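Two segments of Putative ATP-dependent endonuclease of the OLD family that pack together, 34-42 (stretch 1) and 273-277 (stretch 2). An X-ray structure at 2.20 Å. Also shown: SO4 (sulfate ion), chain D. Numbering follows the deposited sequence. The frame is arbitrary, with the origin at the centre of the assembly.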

# COMPACT_ATOMS: atom_id res chain seq x y z
N LYS A 34 -12.60 -6.41 -1.64
CA LYS A 34 -11.99 -7.69 -1.28
C LYS A 34 -10.78 -7.55 -0.36
O LYS A 34 -10.78 -8.03 0.78
CB LYS A 34 -11.59 -8.40 -2.59
CG LYS A 34 -11.44 -9.90 -2.52
CD LYS A 34 -11.77 -10.57 -3.90
CE LYS A 34 -10.68 -10.38 -4.96
NZ LYS A 34 -10.78 -9.10 -5.72
N THR A 35 -9.73 -6.90 -0.86
CA THR A 35 -8.48 -6.79 -0.12
C THR A 35 -8.63 -5.86 1.08
O THR A 35 -7.97 -6.06 2.11
CB THR A 35 -7.37 -6.32 -1.06
OG1 THR A 35 -7.18 -7.29 -2.09
CG2 THR A 35 -6.06 -6.12 -0.32
N THR A 36 -9.50 -4.86 0.97
CA THR A 36 -9.70 -3.92 2.07
C THR A 36 -10.33 -4.61 3.27
O THR A 36 -10.01 -4.28 4.42
CB THR A 36 -10.54 -2.75 1.57
OG1 THR A 36 -9.86 -2.11 0.48
CG2 THR A 36 -10.79 -1.73 2.69
N ILE A 37 -11.22 -5.59 3.04
CA ILE A 37 -11.69 -6.41 4.15
C ILE A 37 -10.52 -7.06 4.87
O ILE A 37 -10.41 -7.00 6.10
CB ILE A 37 -12.70 -7.46 3.65
CG1 ILE A 37 -14.03 -6.79 3.27
CG2 ILE A 37 -12.92 -8.55 4.71
CD1 ILE A 37 -15.02 -7.72 2.59
N LEU A 38 -9.62 -7.70 4.11
CA LEU A 38 -8.49 -8.36 4.75
C LEU A 38 -7.61 -7.36 5.51
O LEU A 38 -7.16 -7.66 6.63
CB LEU A 38 -7.66 -9.12 3.73
CG LEU A 38 -8.39 -10.20 2.95
CD1 LEU A 38 -7.39 -11.02 2.17
CD2 LEU A 38 -9.18 -11.08 3.91
N ARG A 39 -7.34 -6.19 4.91
CA ARG A 39 -6.47 -5.22 5.59
C ARG A 39 -7.10 -4.72 6.89
O ARG A 39 -6.39 -4.48 7.88
CB ARG A 39 -6.14 -4.06 4.65
CG ARG A 39 -5.50 -4.49 3.33
CD ARG A 39 -4.00 -4.82 3.43
NE ARG A 39 -3.20 -3.90 2.64
CZ ARG A 39 -2.97 -4.02 1.33
NH1 ARG A 39 -3.47 -5.04 0.65
NH2 ARG A 39 -2.23 -3.11 0.70
N ALA A 40 -8.43 -4.57 6.91
CA ALA A 40 -9.10 -4.12 8.12
C ALA A 40 -8.89 -5.11 9.27
O ALA A 40 -8.65 -4.70 10.41
CB ALA A 40 -10.59 -3.91 7.86
N ILE A 41 -8.99 -6.41 8.98
CA ILE A 41 -8.71 -7.40 10.02
C ILE A 41 -7.28 -7.26 10.50
O ILE A 41 -7.01 -7.27 11.71
CB ILE A 41 -8.99 -8.83 9.50
CG1 ILE A 41 -10.49 -9.02 9.22
CG2 ILE A 41 -8.48 -9.88 10.49
CD1 ILE A 41 -10.83 -10.24 8.31
N ASP A 42 -6.34 -7.08 9.57
CA ASP A 42 -4.94 -7.02 9.95
C ASP A 42 -4.62 -5.79 10.81
O ASP A 42 -3.70 -5.84 11.62
CB ASP A 42 -4.07 -7.01 8.71
CG ASP A 42 -2.62 -7.25 9.04
OD1 ASP A 42 -2.33 -8.36 9.54
OD2 ASP A 42 -1.79 -6.33 8.84
S SO4 D . -9.63 -4.91 -3.42
O1 SO4 D . -11.07 -4.74 -3.61
O2 SO4 D . -9.38 -6.28 -2.98
O3 SO4 D . -8.94 -4.68 -4.68
O4 SO4 D . -9.15 -3.97 -2.42
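Stretch 2 273-277: VIIEE

Stretch 2 is the end of a β-strand laid across a helix more than 230 residues away in sequence. Residues 273-276 have extended backbone torsions, with phi/psi running from -122/133 at Val273 to -84/106 at Glu276, and at Glu277 the chain leaves the strand, as its positive phi (62/56) attests. Stretch 1 is helical throughout: its i to i+4 hydrogen bonds include Arg39 N to Thr35 O at 2.9 Å and Asp42 N to Leu38 O at 3.1 Å. The two axes approach to 9.6 Å, and their N-to-C directions make an angle of 147° (signed crossing angle -147°), so the strand runs roughly antiparallel to the helix. The register agrees: the CA of Ile274 lies 7.2 Å from the CA of Leu38, and, one strand repeat later, the CA of Glu276 lies 7.4 Å from the CA of Thr35, one helical turn back.

The apolar part of the contact centres on Ile274, whose CA-to-CB bond points toward the helix and which has the largest covered area in either stretch, 84 Å². Its chi angles (-67°, 180°; m, t) extend the side chain so that CD1 of Ile274 comes to 3.1 Å from CG2 of Ile41, a notably short carbon-carbon distance, while CG2 of Ile274 lies 3.9 Å from CD2 of Leu38. Leu38 (m, t) also meets the strand backbone, its CD1 standing 3.8 Å from the O of Ile275 and 4.2 Å from the CA of Glu276. Strand alternation explains why Ile275 contributes little through its side chain: its CA-to-CB bond points away, and the side chain comes no nearer to the helix than 6.6 Å.

The polar part belongs to Glu276. Its CA-to-CB bond points sideways, but chi1 and chi2 are both t (-156°, -178°), and this extended chain carries the carboxylate to the helix. There OE1 of Glu276 forms a salt bridge with NH1 of Arg39 at 3.2 Å, approaching the guanidinium obliquely. The arginine, likewise directed sideways at CB, brings its end nearer to the strand. OE1 of Glu276 also lies 3.4 Å from CG2 of Thr35, while OE2 is hydrogen-bonded elsewhere in the structure. No hydrogen bond joins the two stretches; the contact buries a modest 319 Å², both sides summed, with the largest shares from Ile274, Leu38 and Glu276 (84, 66 and 57 Å²).

The sulfate ion, probably from the crystallisation liquor, lies near the start of stretch 1, with N of Lys34 3.0 Å from its O1.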

# COMPACT_ATOMS: atom_id res chain seq x y z
N VAL A 273 -5.44 -17.63 10.15
CA VAL A 273 -4.53 -17.28 9.07
C VAL A 273 -5.32 -16.55 8.00
O VAL A 273 -6.40 -17.01 7.61
CB VAL A 273 -3.85 -18.52 8.47
CG1 VAL A 273 -2.84 -18.12 7.42
CG2 VAL A 273 -3.21 -19.37 9.56
N ILE A 274 -4.80 -15.44 7.54
CA ILE A 274 -5.40 -14.67 6.46
C ILE A 274 -4.45 -14.76 5.28
O ILE A 274 -3.24 -14.56 5.43
CB ILE A 274 -5.63 -13.22 6.89
CG1 ILE A 274 -6.72 -13.19 7.97
CG2 ILE A 274 -5.97 -12.37 5.69
CD1 ILE A 274 -7.04 -11.80 8.47
N ILE A 275 -4.98 -15.10 4.11
CA ILE A 275 -4.14 -15.24 2.92
C ILE A 275 -4.72 -14.39 1.80
O ILE A 275 -5.91 -14.49 1.48
CB ILE A 275 -3.97 -16.70 2.48
CG1 ILE A 275 -3.46 -17.52 3.65
CG2 ILE A 275 -2.95 -16.78 1.34
CD1 ILE A 275 -3.36 -18.98 3.38
N GLU A 276 -3.88 -13.52 1.27
CA GLU A 276 -4.17 -12.77 0.07
C GLU A 276 -3.83 -13.65 -1.13
O GLU A 276 -2.65 -13.90 -1.39
CB GLU A 276 -3.34 -11.49 0.09
CG GLU A 276 -3.84 -10.35 -0.70
CD GLU A 276 -2.87 -9.18 -0.61
OE1 GLU A 276 -3.32 -8.06 -0.32
OE2 GLU A 276 -1.64 -9.41 -0.82
N GLU A 277 -4.86 -14.19 -1.82
CA GLU A 277 -4.70 -14.98 -3.05
C GLU A 277 -3.91 -16.28 -2.96
O GLU A 277 -2.94 -16.49 -3.70
CB GLU A 277 -4.08 -14.14 -4.15
CG GLU A 277 -5.11 -13.55 -5.04
CD GLU A 277 -5.30 -12.10 -4.79
OE1 GLU A 277 -4.35 -11.34 -5.08
OE2 GLU A 277 -6.40 -11.72 -4.31